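Local coordinates for putative uncharacterized protein (PDB 4F7A), which probably binds glycans, perhaps mucin O-glycans, at the outer membrane as a SusD-like lipoprotein that serves nutrient capture, at residues A[27-32]-A[186-191]; A[31-36]-A[246-251]; A[44-49]-A[250-255]. All coordinates share one frame; numbering follows the deposited sequence.

Contact 1: residues A[27-32]-A[186-191]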
loop_
_atom_site.group_PDB
_atom_site.type_symbol
_atom_site.label_atom_id
_atom_site.label_comp_id
_atom_site.label_asym_id
_atom_site.label_seq_id
_atom_site.Cartn_x
_atom_site.Cartn_y
_atom_site.Cartn_z
ATOM N N THR A 27 -11.559 5.784 15.383
ATOM C CA THR A 27 -12.141 4.846 14.421
ATOM C C THR A 27 -11.471 4.942 13.039
ATOM O O THR A 27 -11.158 3.926 12.406
ATOM C CB THR A 27 -13.636 5.080 14.303
ATOM O OG1 THR A 27 -14.223 4.852 15.580
ATOM C CG2 THR A 27 -14.296 4.159 13.249
ATOM N N ILE A 28 -11.241 6.166 12.575
ATOM C CA ILE A 28 -10.642 6.354 11.250
ATOM C C ILE A 28 -9.227 5.769 11.215
ATOM O O ILE A 28 -8.882 5.037 10.293
ATOM C CB ILE A 28 -10.591 7.845 10.843
ATOM C CG1 ILE A 28 -12.009 8.411 10.684
ATOM C CG2 ILE A 28 -9.823 8.014 9.506
ATOM C CD1 ILE A 28 -12.083 9.960 10.769
ATOM N N GLN A 29 -8.405 6.124 12.204
ATOM C CA GLN A 29 -7.020 5.660 12.224
ATOM C C GLN A 29 -6.898 4.126 12.401
ATOM O O GLN A 29 -6.021 3.486 11.812
ATOM C CB GLN A 29 -6.205 6.451 13.249
ATOM C CG GLN A 29 -5.865 7.838 12.677
ATOM C CD GLN A 29 -5.310 8.795 13.687
ATOM O OE1 GLN A 29 -4.094 9.087 13.697
ATOM N NE2 GLN A 29 -6.179 9.275 14.583
ATOM N N LYS A 30 -7.813 3.530 13.154
ATOM C CA LYS A 30 -7.852 2.068 13.280
ATOM C C LYS A 30 -8.363 1.385 12.017
ATOM O O LYS A 30 -8.178 0.189 11.845
ATOM C CB LYS A 30 -8.741 1.652 14.448
ATOM C CG LYS A 30 -8.153 2.032 15.791
ATOM C CD LYS A 30 -9.001 1.485 16.940
ATOM C CE LYS A 30 -8.327 1.750 18.289
ATOM N NZ LYS A 30 -9.168 1.399 19.470
ATOM N N GLY A 31 -9.007 2.149 11.148
ATOM C CA GLY A 31 -9.726 1.593 10.013
ATOM C C GLY A 31 -8.993 1.667 8.680
ATOM O O GLY A 31 -9.524 1.215 7.676
ATOM N N ILE A 32 -7.794 2.237 8.658
ATOM C CA ILE A 32 -7.001 2.327 7.402
ATOM C C ILE A 32 -6.342 0.956 7.085
ATOM O O ILE A 32 -6.729 0.309 6.120
ATOM C CB ILE A 32 -5.958 3.465 7.466
ATOM C CG1 ILE A 32 -6.654 4.822 7.641
ATOM C CG2 ILE A 32 -5.037 3.443 6.199
ATOM C CD1 ILE A 32 -5.708 5.962 8.143
ATOM N N ASN A 186 -3.394 12.038 17.842
ATOM C CA ASN A 186 -2.222 11.423 17.220
ATOM C C ASN A 186 -2.173 9.900 17.404
ATOM O O ASN A 186 -1.641 9.408 18.391
ATOM C CB ASN A 186 -0.938 12.022 17.787
ATOM C CG ASN A 186 0.303 11.512 17.068
ATOM O OD1 ASN A 186 0.188 10.899 15.998
ATOM N ND2 ASN A 186 1.482 11.760 17.644
HETATM N N MSE A 187 -2.705 9.158 16.448
HETATM C CA MSE A 187 -2.400 7.725 16.350
HETATM C C MSE A 187 -1.599 7.371 15.108
HETATM O O MSE A 187 -1.507 6.198 14.785
HETATM C CB MSE A 187 -3.695 6.894 16.321
HETATM C CG MSE A 187 -4.431 6.887 17.614
HETATM SE SE MSE A 187 -6.057 5.834 17.399
HETATM C CE MSE A 187 -5.359 4.170 16.691
ATOM N N CYS A 188 -1.018 8.349 14.420
ATOM C CA CYS A 188 -0.308 8.064 13.160
ATOM C C CYS A 188 1.110 8.632 13.125
ATOM O O CYS A 188 1.708 8.706 12.054
ATOM C CB CYS A 188 -1.110 8.550 11.955
ATOM S SG CYS A 188 -1.402 10.322 11.982
ATOM N N ASN A 189 1.653 8.974 14.294
ATOM C CA ASN A 189 3.017 9.535 14.430
ATOM C C ASN A 189 3.107 10.943 13.814
ATOM O O ASN A 189 4.105 11.293 13.169
ATOM C CB ASN A 189 4.088 8.584 13.885
ATOM C CG ASN A 189 5.519 8.974 14.303
ATOM O OD1 ASN A 189 5.733 9.547 15.376
ATOM N ND2 ASN A 189 6.496 8.646 13.463
ATOM N N CYS A 190 2.044 11.740 14.040
ATOM C CA CYS A 190 2.014 13.168 13.702
ATOM C C CYS A 190 1.692 13.969 14.968
ATOM O O CYS A 190 0.528 14.203 15.303
ATOM C CB CYS A 190 1.008 13.468 12.594
ATOM S SG CYS A 190 1.486 12.798 11.009
ATOM N N PRO A 191 2.727 14.349 15.709
ATOM C CA PRO A 191 2.470 14.962 17.013
ATOM C C PRO A 191 2.247 16.460 16.948
ATOM O O PRO A 191 1.943 17.065 17.972
ATOM C CB PRO A 191 3.760 14.677 17.786
ATOM C CG PRO A 191 4.810 14.682 16.717
ATOM C CD PRO A 191 4.145 13.981 15.551
#

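Contact 2: residues A[31-36]-A[246-251]. With ACT (acetate ion), chain F.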
loop_
_atom_site.group_PDB
_atom_site.type_symbol
_atom_site.label_atom_id
_atom_site.label_comp_id
_atom_site.label_asym_id
_atom_site.label_seq_id
_atom_site.Cartn_x
_atom_site.Cartn_y
_atom_site.Cartn_z
ATOM N N GLY A 31 -9.007 2.149 11.148
ATOM C CA GLY A 31 -9.726 1.593 10.013
ATOM C C GLY A 31 -8.993 1.667 8.680
ATOM O O GLY A 31 -9.524 1.215 7.676
ATOM N N ILE A 32 -7.794 2.237 8.658
ATOM C CA ILE A 32 -7.001 2.327 7.402
ATOM C C ILE A 32 -6.342 0.956 7.085
ATOM O O ILE A 32 -6.729 0.309 6.120
ATOM C CB ILE A 32 -5.958 3.465 7.466
ATOM C CG1 ILE A 32 -6.654 4.822 7.641
ATOM C CG2 ILE A 32 -5.037 3.443 6.199
ATOM C CD1 ILE A 32 -5.708 5.962 8.143
ATOM N N TYR A 33 -5.335 0.558 7.881
ATOM C CA TYR A 33 -4.797 -0.839 7.923
ATOM C C TYR A 33 -5.708 -1.533 8.912
ATOM O O TYR A 33 -5.443 -1.596 10.140
ATOM C CB TYR A 33 -3.372 -0.826 8.420
ATOM C CG TYR A 33 -2.507 -2.069 8.209
ATOM C CD1 TYR A 33 -1.967 -2.382 6.954
ATOM C CD2 TYR A 33 -2.132 -2.849 9.282
ATOM C CE1 TYR A 33 -1.114 -3.464 6.790
ATOM C CE2 TYR A 33 -1.279 -3.918 9.125
ATOM C CZ TYR A 33 -0.769 -4.218 7.882
ATOM O OH TYR A 33 0.087 -5.280 7.761
ATOM N N PHE A 34 -6.824 -1.972 8.354
ATOM C CA PHE A 34 -8.071 -2.102 9.086
ATOM C C PHE A 34 -7.948 -3.068 10.239
ATOM O O PHE A 34 -7.629 -4.232 10.043
ATOM C CB PHE A 34 -9.173 -2.577 8.136
ATOM C CG PHE A 34 -10.534 -2.616 8.760
ATOM C CD1 PHE A 34 -10.933 -3.714 9.504
ATOM C CD2 PHE A 34 -11.420 -1.565 8.595
ATOM C CE1 PHE A 34 -12.177 -3.763 10.086
ATOM C CE2 PHE A 34 -12.679 -1.607 9.180
ATOM C CZ PHE A 34 -13.060 -2.703 9.917
ATOM N N ASN A 35 -8.199 -2.583 11.450
ATOM C CA ASN A 35 -8.378 -3.497 12.582
ATOM C C ASN A 35 -9.295 -2.889 13.623
ATOM O O ASN A 35 -9.043 -2.943 14.837
ATOM C CB ASN A 35 -7.042 -3.935 13.159
ATOM C CG ASN A 35 -7.097 -5.338 13.752
ATOM O OD1 ASN A 35 -7.915 -6.176 13.328
ATOM N ND2 ASN A 35 -6.215 -5.616 14.716
ATOM N N TYR A 36 -10.384 -2.329 13.118
ATOM C CA TYR A 36 -11.401 -1.702 13.922
ATOM C C TYR A 36 -12.452 -2.724 14.315
ATOM O O TYR A 36 -13.020 -3.411 13.457
ATOM C CB TYR A 36 -12.057 -0.559 13.128
ATOM C CG TYR A 36 -13.317 -0.020 13.780
ATOM C CD1 TYR A 36 -13.249 0.719 14.953
ATOM C CD2 TYR A 36 -14.563 -0.288 13.248
ATOM C CE1 TYR A 36 -14.407 1.194 15.580
ATOM C CE2 TYR A 36 -15.720 0.181 13.859
ATOM C CZ TYR A 36 -15.630 0.922 15.015
ATOM O OH TYR A 36 -16.767 1.371 15.608
ATOM N N LYS A 246 -4.280 3.654 21.560
ATOM C CA LYS A 246 -5.695 3.441 21.902
ATOM C C LYS A 246 -6.150 1.979 21.804
ATOM O O LYS A 246 -7.291 1.701 21.440
ATOM C CB LYS A 246 -6.597 4.376 21.078
ATOM C CG LYS A 246 -6.372 5.873 21.391
ATOM C CD LYS A 246 -7.513 6.742 20.854
ATOM C CE LYS A 246 -7.370 8.200 21.228
ATOM N NZ LYS A 246 -7.984 8.479 22.558
ATOM N N GLY A 247 -5.259 1.058 22.141
ATOM C CA GLY A 247 -5.570 -0.377 22.089
ATOM C C GLY A 247 -5.495 -1.044 20.709
ATOM O O GLY A 247 -5.736 -2.247 20.593
ATOM N N TYR A 248 -5.150 -0.290 19.662
ATOM C CA TYR A 248 -4.971 -0.872 18.323
ATOM C C TYR A 248 -3.967 -2.016 18.362
ATOM O O TYR A 248 -2.953 -1.928 19.021
ATOM C CB TYR A 248 -4.468 0.182 17.354
ATOM C CG TYR A 248 -4.213 -0.294 15.947
ATOM C CD1 TYR A 248 -5.261 -0.431 15.032
ATOM C CD2 TYR A 248 -2.923 -0.567 15.506
ATOM C CE1 TYR A 248 -5.032 -0.822 13.729
ATOM C CE2 TYR A 248 -2.683 -0.971 14.185
ATOM C CZ TYR A 248 -3.736 -1.083 13.302
ATOM O OH TYR A 248 -3.488 -1.477 12.001
ATOM N N GLN A 249 -4.263 -3.088 17.656
ATOM C CA GLN A 249 -3.342 -4.219 17.541
ATOM C C GLN A 249 -3.030 -4.364 16.061
ATOM O O GLN A 249 -3.922 -4.186 15.223
ATOM C CB GLN A 249 -4.005 -5.500 18.064
ATOM C CG GLN A 249 -4.495 -5.448 19.525
ATOM C CD GLN A 249 -3.368 -5.476 20.513
ATOM O OE1 GLN A 249 -2.980 -6.546 20.997
ATOM N NE2 GLN A 249 -2.820 -4.302 20.829
ATOM N N ASN A 250 -1.782 -4.683 15.735
ATOM C CA ASN A 250 -1.395 -4.863 14.365
ATOM C C ASN A 250 -1.976 -6.182 13.832
ATOM O O ASN A 250 -1.634 -7.258 14.316
ATOM C CB ASN A 250 0.128 -4.851 14.256
ATOM C CG ASN A 250 0.612 -4.802 12.820
ATOM O OD1 ASN A 250 0.109 -5.530 11.974
ATOM N ND2 ASN A 250 1.632 -3.971 12.551
ATOM N N PRO A 251 -2.857 -6.113 12.831
ATOM C CA PRO A 251 -3.543 -7.338 12.423
ATOM C C PRO A 251 -2.641 -8.335 11.699
ATOM O O PRO A 251 -2.945 -9.524 11.684
ATOM C CB PRO A 251 -4.648 -6.831 11.492
ATOM C CG PRO A 251 -4.158 -5.561 10.997
ATOM C CD PRO A 251 -3.383 -4.936 12.110
HETATM C C ACT F . -1.642 0.818 23.660
HETATM O O ACT F . -2.301 1.174 22.644
HETATM O OXT ACT F . -2.298 0.315 24.609
HETATM C CH3 ACT F . -0.148 0.961 23.743
HETATM O O HOH W 1 2.315 -3.753 9.658
HETATM O O HOH W 2 -7.271 -3.202 16.832
#

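Contact 3: residues A[44-49]-A[250-255]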
loop_
_atom_site.group_PDB
_atom_site.type_symbol
_atom_site.label_atom_id
_atom_site.label_comp_id
_atom_site.label_asym_id
_atom_site.label_seq_id
_atom_site.Cartn_x
_atom_site.Cartn_y
_atom_site.Cartn_z
ATOM N N TRP A 44 -9.700 -11.167 11.905
ATOM C CA TRP A 44 -10.383 -11.888 10.831
ATOM C C TRP A 44 -10.936 -10.959 9.713
ATOM O O TRP A 44 -10.857 -11.327 8.538
ATOM C CB TRP A 44 -11.412 -12.916 11.357
ATOM C CG TRP A 44 -12.644 -12.313 11.988
ATOM C CD1 TRP A 44 -12.868 -12.083 13.318
ATOM C CD2 TRP A 44 -13.804 -11.841 11.292
ATOM N NE1 TRP A 44 -14.103 -11.494 13.489
ATOM C CE2 TRP A 44 -14.697 -11.336 12.263
ATOM C CE3 TRP A 44 -14.171 -11.795 9.937
ATOM C CZ2 TRP A 44 -15.937 -10.781 11.925
ATOM C CZ3 TRP A 44 -15.409 -11.250 9.604
ATOM C CH2 TRP A 44 -16.276 -10.748 10.599
ATOM N N PRO A 45 -11.412 -9.741 10.046
ATOM C CA PRO A 45 -11.789 -8.854 8.914
ATOM C C PRO A 45 -10.611 -8.393 8.076
ATOM O O PRO A 45 -10.672 -8.438 6.841
ATOM C CB PRO A 45 -12.471 -7.666 9.606
ATOM C CG PRO A 45 -12.989 -8.269 10.874
ATOM C CD PRO A 45 -11.854 -9.152 11.313
ATOM N N TRP A 46 -9.517 -8.016 8.732
ATOM C CA TRP A 46 -8.325 -7.576 8.022
ATOM C C TRP A 46 -7.794 -8.670 7.098
ATOM O O TRP A 46 -7.257 -8.372 6.026
ATOM C CB TRP A 46 -7.239 -7.119 9.000
ATOM C CG TRP A 46 -6.017 -6.647 8.306
ATOM C CD1 TRP A 46 -5.809 -5.404 7.774
ATOM C CD2 TRP A 46 -4.852 -7.418 7.994
ATOM N NE1 TRP A 46 -4.584 -5.345 7.188
ATOM C CE2 TRP A 46 -3.964 -6.563 7.305
ATOM C CE3 TRP A 46 -4.444 -8.724 8.283
ATOM C CZ2 TRP A 46 -2.708 -6.988 6.851
ATOM C CZ3 TRP A 46 -3.167 -9.142 7.847
ATOM C CH2 TRP A 46 -2.334 -8.280 7.120
ATOM N N GLN A 47 -7.955 -9.935 7.492
ATOM C CA GLN A 47 -7.408 -11.024 6.706
ATOM C C GLN A 47 -7.957 -11.010 5.280
ATOM O O GLN A 47 -7.202 -11.219 4.335
ATOM C CB GLN A 47 -7.632 -12.382 7.366
ATOM C CG GLN A 47 -7.012 -13.558 6.557
ATOM C CD GLN A 47 -7.368 -14.929 7.140
ATOM O OE1 GLN A 47 -8.475 -15.123 7.632
ATOM N NE2 GLN A 47 -6.443 -15.883 7.052
ATOM N N THR A 48 -9.255 -10.739 5.121
ATOM C CA THR A 48 -9.855 -10.599 3.762
ATOM C C THR A 48 -9.801 -9.191 3.183
ATOM O O THR A 48 -9.796 -9.021 1.965
ATOM C CB THR A 48 -11.322 -11.128 3.718
ATOM O OG1 THR A 48 -12.170 -10.275 4.498
ATOM C CG2 THR A 48 -11.408 -12.577 4.261
ATOM N N PHE A 49 -9.774 -8.173 4.040
ATOM C CA PHE A 49 -9.561 -6.769 3.622
ATOM C C PHE A 49 -8.317 -6.671 2.743
ATOM O O PHE A 49 -8.366 -6.200 1.601
ATOM C CB PHE A 49 -9.403 -5.883 4.884
ATOM C CG PHE A 49 -9.473 -4.375 4.635
ATOM C CD1 PHE A 49 -8.417 -3.683 4.083
ATOM C CD2 PHE A 49 -10.580 -3.647 5.037
ATOM C CE1 PHE A 49 -8.498 -2.297 3.890
ATOM C CE2 PHE A 49 -10.655 -2.282 4.866
ATOM C CZ PHE A 49 -9.625 -1.608 4.279
ATOM N N ASN A 250 -1.782 -4.683 15.735
ATOM C CA ASN A 250 -1.395 -4.863 14.365
ATOM C C ASN A 250 -1.976 -6.182 13.832
ATOM O O ASN A 250 -1.634 -7.258 14.316
ATOM C CB ASN A 250 0.128 -4.851 14.256
ATOM C CG ASN A 250 0.612 -4.802 12.820
ATOM O OD1 ASN A 250 0.109 -5.530 11.974
ATOM N ND2 ASN A 250 1.632 -3.971 12.551
ATOM N N PRO A 251 -2.857 -6.113 12.831
ATOM C CA PRO A 251 -3.543 -7.338 12.423
ATOM C C PRO A 251 -2.641 -8.335 11.699
ATOM O O PRO A 251 -2.945 -9.524 11.684
ATOM C CB PRO A 251 -4.648 -6.831 11.492
ATOM C CG PRO A 251 -4.158 -5.561 10.997
ATOM C CD PRO A 251 -3.383 -4.936 12.110
ATOM N N LEU A 252 -1.540 -7.867 11.118
ATOM C CA LEU A 252 -0.589 -8.777 10.474
ATOM C C LEU A 252 -0.037 -9.747 11.495
ATOM O O LEU A 252 0.115 -10.931 11.209
ATOM C CB LEU A 252 0.530 -8.006 9.776
ATOM C CG LEU A 252 1.610 -8.809 9.042
ATOM C CD1 LEU A 252 1.072 -9.662 7.893
ATOM C CD2 LEU A 252 2.698 -7.838 8.534
ATOM N N ALA A 253 0.233 -9.244 12.702
ATOM C CA ALA A 253 0.742 -10.062 13.775
ATOM C C ALA A 253 -0.315 -11.048 14.213
ATOM O O ALA A 253 0.019 -12.171 14.590
ATOM C CB ALA A 253 1.246 -9.178 14.996
ATOM N N GLY A 254 -1.585 -10.647 14.142
ATOM C CA GLY A 254 -2.685 -11.545 14.456
ATOM C C GLY A 254 -2.785 -12.717 13.502
ATOM O O GLY A 254 -2.899 -13.860 13.948
ATOM N N VAL A 255 -2.728 -12.438 12.194
ATOM C CA VAL A 255 -2.724 -13.496 11.166
ATOM C C VAL A 255 -1.455 -14.355 11.259
ATOM O O VAL A 255 -1.517 -15.579 11.070
ATOM C CB VAL A 255 -2.942 -12.921 9.750
ATOM C CG1 VAL A 255 -2.954 -14.013 8.684
ATOM C CG2 VAL A 255 -4.266 -12.112 9.712
#

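Contact 1: residues A[27-32]-A[186-191]
Gln29, near the end of helix 15-30, reaches over to the loop 186-191, where its OE1 accepts a hydrogen bond from Met187 N at 3.1 Å. In this SusD-like, TPR-related fold the contact joins an N-terminal helix to the irregular link between helices 151-174 and 193-210, and an Asx turn at Asn186 shapes that link. The Gln29–Met187 bond is bent, with an N-H...O angle of 137°, and the donor stands above the plane of the amide carbonyl. The same OE1 also touches the side chain of Met187, 3.4 Å from Met187 CB. Met187, a selenomethionine, crosses Gln29 obliquely; its chain bends at the last torsion (chi3 53°), which turns CE back to Lys30, 3.6 Å from Lys30 CG. Lys30 itself runs on extended past this methyl, and its NZ forms a salt bridge with Glu26 and a hydrogen bond with Lys246 O. In the next shell, Gln29 NE2 donates to the carbonyls of Phe25 and Ile185, so both ends of the amide are held and its rotation is fixed. Met187 and Cys188 also pack on Ile243 of strand 241-243. The loop's own shape comes from Asn186 OD1, which takes two backbone donors from opposite faces of its amide plane: Cys188 N at 3.2 Å, which closes the Asx turn, and Cys190 N at 2.8 Å.

Contact 2: residues A[31-36]-A[246-251]
Tyr33 and Tyr248 both hold CG anti to the backbone N (chi1 -164° and 179°), and their side chains cross at about a right angle. Tyr248 OH donates to Tyr33 O at 2.7 Å, lying in the plane of that carbonyl, and also sits at the edge of the Tyr33 ring, 3.3 Å from Tyr33 CD2. Tyr33 is the centre of an inverse gamma turn, so the phenol holds the carbonyl of the residue at which the backbone kinks. Farther round the same ring edge comes Asn250 OD1, 3.6 Å from Tyr33 CE2, with ring and amide planes nearly perpendicular; this oxygen also serves Leu252 at the start of the next helix. Pro251 approaches the ring obliquely through CD. Asn35 supplies the second direct bond: ND2 donates to Gln249 O at 2.7 Å, with an N-H...O angle of 154°, while OD1 accepts from Thr43 N. An alanine here would probably leave Gln249 O and Thr43 N without these partners and open a gap beside Pro251 CB, which lies 3.7 Å from Asn35 CG. A water adds a bridge between the backbones, donating to Asn35 O and accepting from Gln249 N. The contact thus joins the turn after helix 15-30 to the N-cap of helix 251-257, with strand 329-332 touching Tyr33, Tyr248 and Asn250 through Ala329, and Trp46 of helix 44-51 packing on Pro251.

Contact 3: residues A[44-49]-A[250-255]
Trp46 lays one face of its indole on the Pro251 ring, the two side chains crossing at about a right angle. Pro251 CG stands 3.5 Å from the centroid of the five-membered ring and only 11° off its normal, the geometry of a CH-pi contact. CG of Trp46 is anti to the backbone N (chi1 -179°), directed at helix 251-257. Beyond the proline, the six-membered ring meets Leu252, whose CD1 is 3.8 Å from Trp46 CH2. Val255 comes from another direction: its CG2 lies in the indole plane at the edge, 3.7 Å from Trp46 CZ3. Pro251 and Val255, one turn apart, thus touch the same indole at face and edge. The contact is a near-perpendicular helix crossing in the SusD-like fold, the short axes making 97° and passing 9.2 Å apart. That spacing is bridged mainly by the indole, with Gln47 CB adding a looser touch on Val255 CG2. The Tyr33 ring also meets the Trp46 ring. At the start of helix 251-257, Asn250 is the N-cap: its OD1 accepts in its carbonyl plane from Leu252 N, at 3.0 Å, and this same N lies over the indole face.

From the N terminus, helix 15-30 enters contact 1, which closes a long loop to 186-191, and the chain runs straight on into 31-36, where contact 2 closes a still longer one to 246-251. Contacts 1 and 2 start from the same stretch, sharing Gly31 and Ile32, and end on different ones. Helix 44-51 then opens contact 3, whose loop to 250-255 crosses that of contact 1 and ends on the same stretch as contact 2, sharing Asn250 and Pro251. Contact 2 therefore sits between the others, its centre about 9 Å from each, and ties helix 15-30 and helix 44-51 to the run from strand 241-243 to helix 251-257.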